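Local coordinates for protein farnesyl diphosphate phosphatase YisP (Bacillus subtilis subsp. subtilis, PDB 3WE9) that hydrolyses farnesyl diphosphate to farnesol and diphosphate, a step that supports biofilm formation, at residues L238-A243 with T265-I270; R163-L168 with A243-I248; L33-L38 with S230-K235. All blocks are in the same frame, centred on the assembly; numbering follows the deposited sequence.

All three contacts use helix 228-250, at successive places along it. Interaction 3 comes first, where the turn between helices 27-33 and 38-54 lies on 230-235; interaction 1 follows, with the C-terminal helix 264-271 on 238-243, and interaction 2 sets the end region of helix 145-165 against 243-248. Interactions 2 and 3 are largely buried, whereas interaction 1 is a surface contact. Its contacts are mainly between carbon groups, while the buried pair press hydroxyls of S166 and T233 against carbon, each hydroxyl hydrogen-bonded to a carbonyl outside its contact. Interactions 1 and 2 share A243 and are tied by the salt bridge E266 to K247; interactions 2 and 3 do not touch.

Interaction 1: residues L238-A243 with T265-I270; sequences LHLHRA and TEVKQI
I270 brings both branches of its side chain against helix 228-250 and is the main apolar group on its side of the contact, with 84 Å² buried by 238-243. Its CG2 lies against CB of H239 at 3.7 Å, while the longer branch ends with CD1 against CB of A243, also at 3.7 Å. H239 and A243 are one helical turn apart, so the two branches span one turn of the same helix face. Its first torsion explains the division: CG1 is anti to the carbonyl carbon (chi1 -56°) and leads toward A243, leaving CG2 anti to the backbone N and directed at H239. L240 completes the patch from the flank. Its CB does not point straight at the partner helix, but the end of the chain comes nearer, and CD2 meets CG1 of V267 at 3.8 Å. CD2 of L240 is also 4.1 Å from CG2 of I270, so it touches two residues about one turn apart on helix 264-271. H239 takes part through CB rather than through nitrogen; its ND1 makes a weak hydrogen bond to K235 O.

In the next shell, L262 of the preceding loop touches L240, A243 and V267. E266 OE2 accepts a hydrogen bond from T263 N, local to the start of helix 264-271, and its salt bridge to K247 ties that start to the long helix.

The segment axes approach to 10.1 Å with 126° between their N-to-C directions, so the short helix runs steeply across the long one. Only 223 Å² is buried in all, as suits a peripheral pairing: a short C-terminal helix laid on the outer surface of the all-helical phytoene/squalene synthase fold.

Interaction 2: residues R163-L168 with A243-I248; sequences RFLSDL and AVLEKI
L165 meets helix 228-250 through two different groups, its side chain and its carbonyl. The CB points toward the helix, and CD1 reaches CD2 of L245 at 4.1 Å, a methyl-to-methyl contact in which the two leucine chains cross obliquely. L165 O touches CD1 of I248 at 3.7 Å; this carbonyl is also the acceptor for W205 NE1 of helix 199-221, so its polar need is met from a third helix while an aliphatic methyl packs beside it.

S166 follows, its N bonded to R163 O at 3.1 Å, and carries the rest of the contact. Its OG lies 3.4 Å from CG1 of V244 and 3.5 Å from CD1 of I248, two methyl groups from residues one helical turn apart. The first torsion places OG beside the backbone N and anti to the carbonyl carbon (chi1 -59°), an orientation from which it also hydrogen-bonds V162 O. The hydroxyl, packed against carbon, is thus satisfied one turn back in its own helix 145-165.

The two elements joined here belong to the helical bundle of the phytoene/squalene synthase family, and 163-168 is where helix 145-165 gives way to loop. I248 packs at this junction with its far end, CD1 approaching CA of S166 at 3.7 Å. The CA atoms of S166 and I248 are 7.0 Å apart.

At D167 the chain is turned so that the carboxylate leads away from 243-248. This residue begins an Asp-X-X-X-Asp sequence, a motif whose aspartates in related synthases bind magnesium ions, which in turn hold the substrate diphosphate; a like role here is inferred. Its OD1 accepts a hydrogen bond from G169 N.

Interaction 3: residues L33-L38 with S230-K235; sequences LSYLPL and SQKTVK
L36 and Y35 press the turn between helices 27-33 and 38-54 onto T233 near the start of helix 228-250. The connection is a type I beta turn from L33 to L36, closed by the 3.0 Å bond from L36 N to L33 O, and P37 then stands at the N-cap of the following helix. This is a short connection between two helices in the all-helical phytoene/squalene synthase fold, and it comes close enough to the long helix for the CA atoms of L33 and T233 to lie 5.4 Å apart.

The apolar contacts fall at three places. L36 sends CD2 against CB of S230 at 3.6 Å. L33 points its CB away from the helix, yet its CD2 touches CG2 of T233 at 4.1 Å. Y35 and K232 cross at about a right angle: CB meets CB, and the lysine chain turns at the CG-CD bond (chi3 72°), which brings CE to CD1 of Y35 at 4.0 Å. The aliphatic part of the lysine thus lies by the tyrosine ring.

The polar groups work differently. T233 OG1 sits 3.3 Å from CG of L36, with CB of Y35 also close, and its hydrogen bond goes to A32 O, the carbonyl just before the turn. That bond ties helix 228-250 to the end of helix 27-33 while the hydroxyl packs against L36 and Y35 carbons. S230 OG is bonded to L140 O of another helix, and it is CB of this serine that touches L36 CD2.

S34 OG reaches back to K31 O in helix 27-33 and lies 4.0 Å above the Y35 ring plane, over its centre.

Interaction 1: residues L238-A243 with T265-I270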
ATOM      1  N   LEU A 238       2.579   0.314   9.791  1.00 17.66           N
ATOM      2  CA  LEU A 238       4.016   0.107   9.877  1.00 20.08           C
ATOM      3  C   LEU A 238       4.345  -1.295  10.389  1.00 21.07           C
ATOM      4  O   LEU A 238       5.113  -2.028   9.766  1.00 20.07           O
ATOM      5  CB  LEU A 238       4.639   1.155  10.804  1.00 21.48           C
ATOM      6  CG  LEU A 238       4.721   2.573  10.232  1.00 24.30           C
ATOM      7  CD1 LEU A 238       5.189   3.544  11.313  1.00 27.07           C
ATOM      8  CD2 LEU A 238       5.679   2.582   9.050  1.00 24.39           C
ATOM      9  N   HIS A 239       3.759  -1.660  11.525  1.00 21.71           N
ATOM     10  CA  HIS A 239       3.998  -2.975  12.125  1.00 23.06           C
ATOM     11  C   HIS A 239       3.588  -4.133  11.224  1.00 20.62           C
ATOM     12  O   HIS A 239       4.305  -5.128  11.112  1.00 20.68           O
ATOM     13  CB  HIS A 239       3.242  -3.094  13.453  1.00 27.24           C
ATOM     14  CG  HIS A 239       3.942  -2.453  14.610  1.00 31.37           C
ATOM     15  ND1 HIS A 239       4.405  -1.155  14.576  1.00 34.86           N
ATOM     16  CD2 HIS A 239       4.262  -2.935  15.835  1.00 33.03           C
ATOM     17  CE1 HIS A 239       4.982  -0.866  15.729  1.00 35.46           C
ATOM     18  NE2 HIS A 239       4.908  -1.928  16.511  1.00 35.06           N
ATOM     19  N   LEU A 240       2.430  -4.002  10.587  1.00 19.03           N
ATOM     20  CA  LEU A 240       1.910  -5.048   9.715  1.00 18.94           C
ATOM     21  C   LEU A 240       2.786  -5.328   8.501  1.00 18.68           C
ATOM     22  O   LEU A 240       3.028  -6.485   8.161  1.00 17.84           O
ATOM     23  CB  LEU A 240       0.494  -4.692   9.246  1.00 20.38           C
ATOM     24  CG  LEU A 240      -0.589  -4.719  10.333  1.00 24.16           C
ATOM     25  CD1 LEU A 240      -1.897  -4.156   9.784  1.00 23.04           C
ATOM     26  CD2 LEU A 240      -0.779  -6.151  10.822  1.00 20.80           C
ATOM     27  N   HIS A 241       3.263  -4.271   7.852  1.00 16.53           N
ATOM     28  CA  HIS A 241       4.085  -4.448   6.661  1.00 17.83           C
ATOM     29  C   HIS A 241       5.506  -4.878   6.972  1.00 18.22           C
ATOM     30  O   HIS A 241       6.139  -5.552   6.164  1.00 16.81           O
ATOM     31  CB  HIS A 241       4.000  -3.184   5.806  1.00 16.41           C
ATOM     32  CG  HIS A 241       2.629  -2.970   5.250  1.00 14.49           C
ATOM     33  ND1 HIS A 241       2.149  -3.686   4.174  1.00 17.20           N
ATOM     34  CD2 HIS A 241       1.582  -2.246   5.713  1.00 12.24           C
ATOM     35  CE1 HIS A 241       0.868  -3.417   4.000  1.00 13.78           C
ATOM     36  NE2 HIS A 241       0.498  -2.548   4.922  1.00 17.97           N
ATOM     37  N   ARG A 242       6.007  -4.514   8.149  1.00 20.31           N
ATOM     38  CA  ARG A 242       7.330  -4.981   8.538  1.00 20.39           C
ATOM     39  C   ARG A 242       7.189  -6.481   8.789  1.00 19.84           C
ATOM     40  O   ARG A 242       8.043  -7.277   8.396  1.00 20.35           O
ATOM     41  CB  ARG A 242       7.816  -4.300   9.823  1.00 22.57           C
ATOM     42  CG  ARG A 242       8.570  -3.008   9.586  1.00 28.48           C
ATOM     43  CD  ARG A 242       9.349  -2.584  10.821  1.00 32.55           C
ATOM     44  NE  ARG A 242      10.146  -1.388  10.566  1.00 37.32           N
ATOM     45  CZ  ARG A 242       9.772  -0.151  10.881  1.00 38.50           C
ATOM     46  NH1 ARG A 242       8.601   0.062  11.474  1.00 39.30           N
ATOM     47  NH2 ARG A 242      10.572   0.872  10.606  1.00 34.66           N
ATOM     48  N   ALA A 243       6.091  -6.857   9.441  1.00 18.02           N
ATOM     49  CA  ALA A 243       5.815  -8.254   9.756  1.00 18.46           C
ATOM     50  C   ALA A 243       5.680  -9.089   8.482  1.00 18.34           C
ATOM     51  O   ALA A 243       6.068 -10.258   8.455  1.00 17.12           O
ATOM     52  CB  ALA A 243       4.545  -8.362  10.593  1.00 19.30           C
ATOM     53  N   THR A 265      -5.021 -14.449  12.618  1.00 36.54           N
ATOM     54  CA  THR A 265      -4.319 -14.733  13.862  1.00 35.21           C
ATOM     55  C   THR A 265      -3.043 -13.913  13.948  1.00 34.47           C
ATOM     56  O   THR A 265      -2.753 -13.310  14.982  1.00 34.40           O
ATOM     57  CB  THR A 265      -3.957 -16.236  13.975  1.00 36.77           C
ATOM     58  OG1 THR A 265      -5.155 -17.021  13.933  1.00 37.17           O
ATOM     59  CG2 THR A 265      -3.231 -16.518  15.286  1.00 36.86           C
ATOM     60  N   GLU A 266      -2.281 -13.884  12.859  1.00 33.12           N
ATOM     61  CA  GLU A 266      -1.036 -13.130  12.837  1.00 31.53           C
ATOM     62  C   GLU A 266      -1.246 -11.632  13.039  1.00 30.65           C
ATOM     63  O   GLU A 266      -0.525 -11.001  13.813  1.00 29.33           O
ATOM     64  CB  GLU A 266      -0.285 -13.397  11.530  1.00 30.82           C
ATOM     65  CG  GLU A 266       0.431 -14.740  11.526  1.00 32.64           C
ATOM     66  CD  GLU A 266       0.989 -15.124  10.170  1.00 33.21           C
ATOM     67  OE1 GLU A 266       1.870 -16.008  10.127  1.00 36.06           O
ATOM     68  OE2 GLU A 266       0.548 -14.558   9.149  1.00 32.99           O
ATOM     69  N   VAL A 267      -2.230 -11.067  12.348  1.00 30.55           N
ATOM     70  CA  VAL A 267      -2.516  -9.640  12.471  1.00 31.58           C
ATOM     71  C   VAL A 267      -2.829  -9.322  13.931  1.00 32.94           C
ATOM     72  O   VAL A 267      -2.314  -8.359  14.503  1.00 32.07           O
ATOM     73  CB  VAL A 267      -3.727  -9.231  11.594  1.00 31.07           C
ATOM     74  CG1 VAL A 267      -4.060  -7.763  11.813  1.00 29.49           C
ATOM     75  CG2 VAL A 267      -3.421  -9.492  10.121  1.00 29.61           C
ATOM     76  N   LYS A 268      -3.672 -10.154  14.528  1.00 34.74           N
ATOM     77  CA  LYS A 268      -4.060  -9.990  15.918  1.00 36.76           C
ATOM     78  C   LYS A 268      -2.836  -9.923  16.836  1.00 37.23           C
ATOM     79  O   LYS A 268      -2.737  -9.034  17.680  1.00 37.71           O
ATOM     80  CB  LYS A 268      -4.982 -11.145  16.312  1.00 39.65           C
ATOM     81  CG  LYS A 268      -5.561 -11.070  17.705  1.00 41.73           C
ATOM     82  CD  LYS A 268      -6.734 -12.028  17.802  1.00 45.37           C
ATOM     83  CE  LYS A 268      -7.092 -12.360  19.233  1.00 47.44           C
ATOM     84  NZ  LYS A 268      -8.264 -13.280  19.280  1.00 48.75           N
ATOM     85  N   GLN A 269      -1.895 -10.848  16.665  1.00 37.87           N
ATOM     86  CA  GLN A 269      -0.693 -10.851  17.498  1.00 38.53           C
ATOM     87  C   GLN A 269       0.128  -9.585  17.285  1.00 38.55           C
ATOM     88  O   GLN A 269       0.516  -8.908  18.240  1.00 37.20           O
ATOM     89  CB  GLN A 269       0.182 -12.068  17.188  1.00 40.71           C
ATOM     90  CG  GLN A 269       1.496 -12.080  17.972  1.00 43.82           C
ATOM     91  CD  GLN A 269       1.284 -12.182  19.480  1.00 46.34           C
ATOM     92  OE1 GLN A 269       2.197 -11.923  20.267  1.00 47.93           O
ATOM     93  NE2 GLN A 269       0.078 -12.571  19.887  1.00 45.58           N
ATOM     94  N   ILE A 270       0.401  -9.277  16.021  1.00 38.58           N
ATOM     95  CA  ILE A 270       1.172  -8.091  15.674  1.00 37.42           C
ATOM     96  C   ILE A 270       0.545  -6.864  16.317  1.00 37.42           C
ATOM     97  O   ILE A 270       1.244  -6.001  16.854  1.00 36.27           O
ATOM     98  CB  ILE A 270       1.194  -7.854  14.143  1.00 38.08           C
ATOM     99  CG1 ILE A 270       1.724  -9.092  13.412  1.00 38.86           C
ATOM    100  CG2 ILE A 270       2.035  -6.620  13.825  1.00 37.52           C
ATOM    101  CD1 ILE A 270       3.137  -9.477  13.775  1.00 37.76           C
TER

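Interaction 2: residues R163-L168 with A243-I248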
ATOM      1  N   ARG A 163       4.051  -5.059  -1.052  1.00 16.14           N
ATOM      2  CA  ARG A 163       3.110  -5.857  -1.818  1.00 17.52           C
ATOM      3  C   ARG A 163       3.825  -6.493  -3.006  1.00 17.68           C
ATOM      4  O   ARG A 163       3.629  -7.672  -3.301  1.00 16.83           O
ATOM      5  CB  ARG A 163       1.950  -4.984  -2.305  1.00 19.97           C
ATOM      6  CG  ARG A 163       0.977  -4.603  -1.204  1.00 22.30           C
ATOM      7  CD  ARG A 163      -0.024  -3.577  -1.693  1.00 28.70           C
ATOM      8  NE  ARG A 163      -1.110  -3.383  -0.738  1.00 36.78           N
ATOM      9  CZ  ARG A 163      -2.119  -4.233  -0.567  1.00 39.50           C
ATOM     10  NH1 ARG A 163      -2.185  -5.342  -1.293  1.00 41.38           N
ATOM     11  NH2 ARG A 163      -3.063  -3.975   0.327  1.00 42.82           N
ATOM     12  N   PHE A 164       4.660  -5.708  -3.682  1.00 16.73           N
ATOM     13  CA  PHE A 164       5.403  -6.209  -4.831  1.00 18.32           C
ATOM     14  C   PHE A 164       6.282  -7.392  -4.441  1.00 16.82           C
ATOM     15  O   PHE A 164       6.340  -8.386  -5.156  1.00 15.31           O
ATOM     16  CB  PHE A 164       6.293  -5.113  -5.434  1.00 23.89           C
ATOM     17  CG  PHE A 164       5.534  -4.010  -6.126  1.00 31.07           C
ATOM     18  CD1 PHE A 164       4.148  -4.081  -6.286  1.00 32.15           C
ATOM     19  CD2 PHE A 164       6.213  -2.905  -6.640  1.00 33.11           C
ATOM     20  CE1 PHE A 164       3.451  -3.072  -6.949  1.00 35.88           C
ATOM     21  CE2 PHE A 164       5.526  -1.885  -7.307  1.00 36.08           C
ATOM     22  CZ  PHE A 164       4.142  -1.969  -7.462  1.00 35.37           C
ATOM     23  N   LEU A 165       6.967  -7.265  -3.306  1.00 13.21           N
ATOM     24  CA  LEU A 165       7.863  -8.307  -2.802  1.00 13.39           C
ATOM     25  C   LEU A 165       7.166  -9.546  -2.228  1.00 13.77           C
ATOM     26  O   LEU A 165       7.815 -10.564  -1.976  1.00 13.53           O
ATOM     27  CB  LEU A 165       8.773  -7.715  -1.717  1.00 12.49           C
ATOM     28  CG  LEU A 165       9.815  -6.677  -2.166  1.00 16.20           C
ATOM     29  CD1 LEU A 165      10.455  -6.015  -0.948  1.00 16.14           C
ATOM     30  CD2 LEU A 165      10.875  -7.354  -3.016  1.00 14.55           C
ATOM     31  N   SER A 166       5.857  -9.451  -2.021  1.00 14.73           N
ATOM     32  CA  SER A 166       5.068 -10.541  -1.438  1.00 16.33           C
ATOM     33  C   SER A 166       4.501 -11.562  -2.423  1.00 16.61           C
ATOM     34  O   SER A 166       3.960 -12.591  -2.010  1.00 17.52           O
ATOM     35  CB  SER A 166       3.889  -9.956  -0.646  1.00 17.01           C
ATOM     36  OG  SER A 166       4.322  -9.090   0.388  1.00 20.40           O
ATOM     37  N   ASP A 167       4.616 -11.299  -3.719  1.00 17.40           N
ATOM     38  CA  ASP A 167       4.027 -12.206  -4.696  1.00 17.10           C
ATOM     39  C   ASP A 167       4.611 -11.974  -6.081  1.00 18.03           C
ATOM     40  O   ASP A 167       4.384 -10.928  -6.693  1.00 16.78           O
ATOM     41  CB  ASP A 167       2.511 -11.973  -4.703  1.00 19.18           C
ATOM     42  CG  ASP A 167       1.759 -12.888  -5.655  1.00 23.15           C
ATOM     43  OD1 ASP A 167       2.338 -13.859  -6.186  1.00 23.89           O
ATOM     44  OD2 ASP A 167       0.555 -12.626  -5.857  1.00 25.90           O
ATOM     45  N   LEU A 168       5.378 -12.950  -6.557  1.00 17.47           N
ATOM     46  CA  LEU A 168       6.000 -12.874  -7.875  1.00 20.09           C
ATOM     47  C   LEU A 168       5.519 -14.030  -8.749  1.00 21.88           C
ATOM     48  O   LEU A 168       6.263 -14.538  -9.591  1.00 25.01           O
ATOM     49  CB  LEU A 168       7.526 -12.917  -7.734  1.00 19.16           C
ATOM     50  CG  LEU A 168       8.161 -11.791  -6.900  1.00 15.36           C
ATOM     51  CD1 LEU A 168       9.681 -11.974  -6.876  1.00 19.41           C
ATOM     52  CD2 LEU A 168       7.787 -10.430  -7.487  1.00 19.82           C
ATOM     53  N   ALA A 243       6.091  -6.857   9.441  1.00 18.02           N
ATOM     54  CA  ALA A 243       5.815  -8.254   9.756  1.00 18.46           C
ATOM     55  C   ALA A 243       5.680  -9.089   8.482  1.00 18.34           C
ATOM     56  O   ALA A 243       6.068 -10.258   8.455  1.00 17.12           O
ATOM     57  CB  ALA A 243       4.545  -8.362  10.593  1.00 19.30           C
ATOM     58  N   VAL A 244       5.116  -8.497   7.434  1.00 16.39           N
ATOM     59  CA  VAL A 244       4.968  -9.205   6.171  1.00 17.56           C
ATOM     60  C   VAL A 244       6.348  -9.590   5.628  1.00 16.48           C
ATOM     61  O   VAL A 244       6.569 -10.728   5.209  1.00 16.76           O
ATOM     62  CB  VAL A 244       4.226  -8.334   5.121  1.00 17.76           C
ATOM     63  CG1 VAL A 244       4.295  -9.000   3.741  1.00 19.73           C
ATOM     64  CG2 VAL A 244       2.772  -8.157   5.527  1.00 19.38           C
ATOM     65  N   LEU A 245       7.274  -8.637   5.644  1.00 16.04           N
ATOM     66  CA  LEU A 245       8.632  -8.884   5.167  1.00 16.28           C
ATOM     67  C   LEU A 245       9.307  -9.966   6.008  1.00 18.33           C
ATOM     68  O   LEU A 245      10.029 -10.821   5.484  1.00 15.22           O
ATOM     69  CB  LEU A 245       9.457  -7.594   5.220  1.00 17.36           C
ATOM     70  CG  LEU A 245       9.007  -6.502   4.241  1.00 16.66           C
ATOM     71  CD1 LEU A 245       9.750  -5.211   4.518  1.00 17.63           C
ATOM     72  CD2 LEU A 245       9.246  -6.976   2.809  1.00 20.27           C
ATOM     73  N   GLU A 246       9.073  -9.935   7.316  1.00 19.00           N
ATOM     74  CA  GLU A 246       9.671 -10.940   8.191  1.00 21.58           C
ATOM     75  C   GLU A 246       9.094 -12.331   7.906  1.00 19.79           C
ATOM     76  O   GLU A 246       9.825 -13.325   7.912  1.00 20.12           O
ATOM     77  CB  GLU A 246       9.455 -10.556   9.658  1.00 23.99           C
ATOM     78  CG  GLU A 246      10.144  -9.256  10.054  1.00 30.95           C
ATOM     79  CD  GLU A 246      11.671  -9.353  10.053  1.00 37.51           C
ATOM     80  OE1 GLU A 246      12.266  -9.694   9.003  1.00 37.31           O
ATOM     81  OE2 GLU A 246      12.281  -9.086  11.113  1.00 41.55           O
ATOM     82  N   LYS A 247       7.793 -12.401   7.632  1.00 19.66           N
ATOM     83  CA  LYS A 247       7.150 -13.681   7.340  1.00 20.44           C
ATOM     84  C   LYS A 247       7.720 -14.279   6.061  1.00 20.49           C
ATOM     85  O   LYS A 247       7.988 -15.482   5.977  1.00 18.45           O
ATOM     86  CB  LYS A 247       5.632 -13.510   7.190  1.00 19.97           C
ATOM     87  CG  LYS A 247       4.893 -14.834   6.963  1.00 21.43           C
ATOM     88  CD  LYS A 247       3.377 -14.671   6.927  1.00 23.54           C
ATOM     89  CE  LYS A 247       2.693 -16.031   6.763  1.00 25.79           C
ATOM     90  NZ  LYS A 247       1.207 -15.936   6.773  1.00 24.96           N
ATOM     91  N   ILE A 248       7.895 -13.431   5.054  1.00 18.79           N
ATOM     92  CA  ILE A 248       8.441 -13.875   3.778  1.00 17.58           C
ATOM     93  C   ILE A 248       9.828 -14.475   4.013  1.00 18.09           C
ATOM     94  O   ILE A 248      10.158 -15.531   3.471  1.00 18.06           O
ATOM     95  CB  ILE A 248       8.528 -12.689   2.779  1.00 17.46           C
ATOM     96  CG1 ILE A 248       7.109 -12.186   2.468  1.00 15.92           C
ATOM     97  CG2 ILE A 248       9.245 -13.127   1.501  1.00 15.23           C
ATOM     98  CD1 ILE A 248       7.050 -10.925   1.608  1.00 15.48           C
TER

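Interaction 3: residues L33-L38 with S230-K235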
ATOM      1  N   LEU A  33      -6.839   0.761   9.315  1.00 22.91           N
ATOM      2  CA  LEU A  33      -7.770   1.877   9.178  1.00 23.75           C
ATOM      3  C   LEU A  33      -8.900   1.857  10.201  1.00 24.58           C
ATOM      4  O   LEU A  33      -9.494   2.897  10.496  1.00 23.38           O
ATOM      5  CB  LEU A  33      -8.376   1.875   7.773  1.00 24.06           C
ATOM      6  CG  LEU A  33      -7.447   2.166   6.589  1.00 21.99           C
ATOM      7  CD1 LEU A  33      -8.214   1.968   5.285  1.00 22.23           C
ATOM      8  CD2 LEU A  33      -6.903   3.578   6.688  1.00 21.50           C
ATOM      9  N   SER A  34      -9.191   0.678  10.744  1.00 24.88           N
ATOM     10  CA  SER A  34     -10.275   0.538  11.711  1.00 26.62           C
ATOM     11  C   SER A  34     -10.091   1.412  12.947  1.00 26.47           C
ATOM     12  O   SER A  34     -11.059   1.725  13.638  1.00 26.10           O
ATOM     13  CB  SER A  34     -10.427  -0.931  12.135  1.00 26.87           C
ATOM     14  OG  SER A  34      -9.341  -1.350  12.946  1.00 28.67           O
ATOM     15  N   TYR A  35      -8.852   1.815  13.216  1.00 26.05           N
ATOM     16  CA  TYR A  35      -8.553   2.644  14.379  1.00 26.61           C
ATOM     17  C   TYR A  35      -8.914   4.117  14.209  1.00 25.54           C
ATOM     18  O   TYR A  35      -8.902   4.879  15.176  1.00 25.95           O
ATOM     19  CB  TYR A  35      -7.075   2.511  14.744  1.00 28.17           C
ATOM     20  CG  TYR A  35      -6.699   1.101  15.127  1.00 31.43           C
ATOM     21  CD1 TYR A  35      -7.198   0.519  16.290  1.00 32.66           C
ATOM     22  CD2 TYR A  35      -5.867   0.336  14.310  1.00 31.60           C
ATOM     23  CE1 TYR A  35      -6.876  -0.792  16.634  1.00 35.51           C
ATOM     24  CE2 TYR A  35      -5.540  -0.977  14.641  1.00 34.21           C
ATOM     25  CZ  TYR A  35      -6.048  -1.533  15.804  1.00 35.85           C
ATOM     26  OH  TYR A  35      -5.722  -2.826  16.143  1.00 37.87           O
ATOM     27  N   LEU A  36      -9.231   4.519  12.985  1.00 23.69           N
ATOM     28  CA  LEU A  36      -9.613   5.904  12.726  1.00 21.70           C
ATOM     29  C   LEU A  36     -11.064   6.153  13.139  1.00 21.91           C
ATOM     30  O   LEU A  36     -11.875   5.225  13.175  1.00 21.35           O
ATOM     31  CB  LEU A  36      -9.482   6.221  11.233  1.00 20.67           C
ATOM     32  CG  LEU A  36      -8.094   6.294  10.586  1.00 21.73           C
ATOM     33  CD1 LEU A  36      -8.247   6.314   9.071  1.00 20.69           C
ATOM     34  CD2 LEU A  36      -7.360   7.533  11.072  1.00 20.72           C
ATOM     35  N   PRO A  37     -11.403   7.410  13.475  1.00 20.08           N
ATOM     36  CA  PRO A  37     -12.782   7.720  13.857  1.00 21.64           C
ATOM     37  C   PRO A  37     -13.619   7.396  12.622  1.00 22.22           C
ATOM     38  O   PRO A  37     -13.103   7.422  11.502  1.00 21.41           O
ATOM     39  CB  PRO A  37     -12.731   9.220  14.148  1.00 20.76           C
ATOM     40  CG  PRO A  37     -11.346   9.393  14.702  1.00 21.34           C
ATOM     41  CD  PRO A  37     -10.512   8.550  13.751  1.00 21.80           C
ATOM     42  N   LEU A  38     -14.897   7.092  12.823  1.00 23.10           N
ATOM     43  CA  LEU A  38     -15.787   6.720  11.727  1.00 25.36           C
ATOM     44  C   LEU A  38     -15.706   7.577  10.463  1.00 24.48           C
ATOM     45  O   LEU A  38     -15.523   7.052   9.360  1.00 23.58           O
ATOM     46  CB  LEU A  38     -17.237   6.680  12.227  1.00 28.79           C
ATOM     47  CG  LEU A  38     -18.265   6.176  11.209  1.00 31.43           C
ATOM     48  CD1 LEU A  38     -17.852   4.795  10.706  1.00 31.56           C
ATOM     49  CD2 LEU A  38     -19.648   6.126  11.852  1.00 32.63           C
ATOM     50  N   SER A 230      -5.064   9.317  14.520  1.00 20.89           N
ATOM     51  CA  SER A 230      -4.574   8.520  13.388  1.00 23.24           C
ATOM     52  C   SER A 230      -3.242   7.793  13.631  1.00 24.77           C
ATOM     53  O   SER A 230      -2.759   7.064  12.759  1.00 22.89           O
ATOM     54  CB  SER A 230      -4.474   9.391  12.119  1.00 23.14           C
ATOM     55  OG  SER A 230      -3.504  10.419  12.244  1.00 24.81           O
ATOM     56  N   GLN A 231      -2.658   7.973  14.814  1.00 25.55           N
ATOM     57  CA  GLN A 231      -1.383   7.328  15.143  1.00 27.14           C
ATOM     58  C   GLN A 231      -1.459   5.808  15.186  1.00 27.13           C
ATOM     59  O   GLN A 231      -0.566   5.123  14.683  1.00 27.78           O
ATOM     60  CB  GLN A 231      -0.849   7.820  16.490  1.00 29.08           C
ATOM     61  CG  GLN A 231      -0.261   9.208  16.448  1.00 32.67           C
ATOM     62  CD  GLN A 231       0.541   9.537  17.693  1.00 33.83           C
ATOM     63  OE1 GLN A 231       1.058  10.643  17.833  1.00 35.48           O
ATOM     64  NE2 GLN A 231       0.654   8.574  18.597  1.00 34.28           N
ATOM     65  N   LYS A 232      -2.508   5.276  15.802  1.00 25.76           N
ATOM     66  CA  LYS A 232      -2.657   3.833  15.883  1.00 26.88           C
ATOM     67  C   LYS A 232      -2.796   3.233  14.493  1.00 23.35           C
ATOM     68  O   LYS A 232      -2.363   2.107  14.248  1.00 22.90           O
ATOM     69  CB  LYS A 232      -3.866   3.464  16.746  1.00 29.24           C
ATOM     70  CG  LYS A 232      -3.685   3.841  18.208  1.00 36.45           C
ATOM     71  CD  LYS A 232      -4.860   3.412  19.068  1.00 40.18           C
ATOM     72  CE  LYS A 232      -4.893   1.905  19.263  1.00 43.23           C
ATOM     73  NZ  LYS A 232      -5.879   1.546  20.323  1.00 46.64           N
ATOM     74  N   THR A 233      -3.405   3.988  13.584  1.00 19.90           N
ATOM     75  CA  THR A 233      -3.585   3.525  12.211  1.00 18.88           C
ATOM     76  C   THR A 233      -2.243   3.486  11.481  1.00 17.77           C
ATOM     77  O   THR A 233      -1.945   2.525  10.780  1.00 17.35           O
ATOM     78  CB  THR A 233      -4.579   4.428  11.444  1.00 17.34           C
ATOM     79  OG1 THR A 233      -5.911   4.156  11.897  1.00 15.28           O
ATOM     80  CG2 THR A 233      -4.503   4.177   9.933  1.00 18.08           C
ATOM     81  N   VAL A 234      -1.431   4.523  11.652  1.00 18.70           N
ATOM     82  CA  VAL A 234      -0.120   4.566  11.007  1.00 19.69           C
ATOM     83  C   VAL A 234       0.802   3.519  11.628  1.00 22.59           C
ATOM     84  O   VAL A 234       1.502   2.798  10.920  1.00 20.99           O
ATOM     85  CB  VAL A 234       0.536   5.962  11.141  1.00 20.55           C
ATOM     86  CG1 VAL A 234       1.947   5.933  10.564  1.00 20.14           C
ATOM     87  CG2 VAL A 234      -0.302   7.006  10.408  1.00 21.67           C
ATOM     88  N   LYS A 235       0.784   3.434  12.955  1.00 23.50           N
ATOM     89  CA  LYS A 235       1.600   2.468  13.683  1.00 24.85           C
ATOM     90  C   LYS A 235       1.233   1.045  13.253  1.00 23.16           C
ATOM     91  O   LYS A 235       2.108   0.206  13.030  1.00 21.97           O
ATOM     92  CB  LYS A 235       1.378   2.634  15.192  1.00 27.07           C
ATOM     93  CG  LYS A 235       2.262   1.759  16.071  1.00 30.92           C
ATOM     94  CD  LYS A 235       1.994   2.031  17.551  1.00 33.03           C
ATOM     95  CE  LYS A 235       2.911   1.211  18.451  1.00 36.61           C
ATOM     96  NZ  LYS A 235       2.655   1.476  19.899  1.00 39.26           N
TER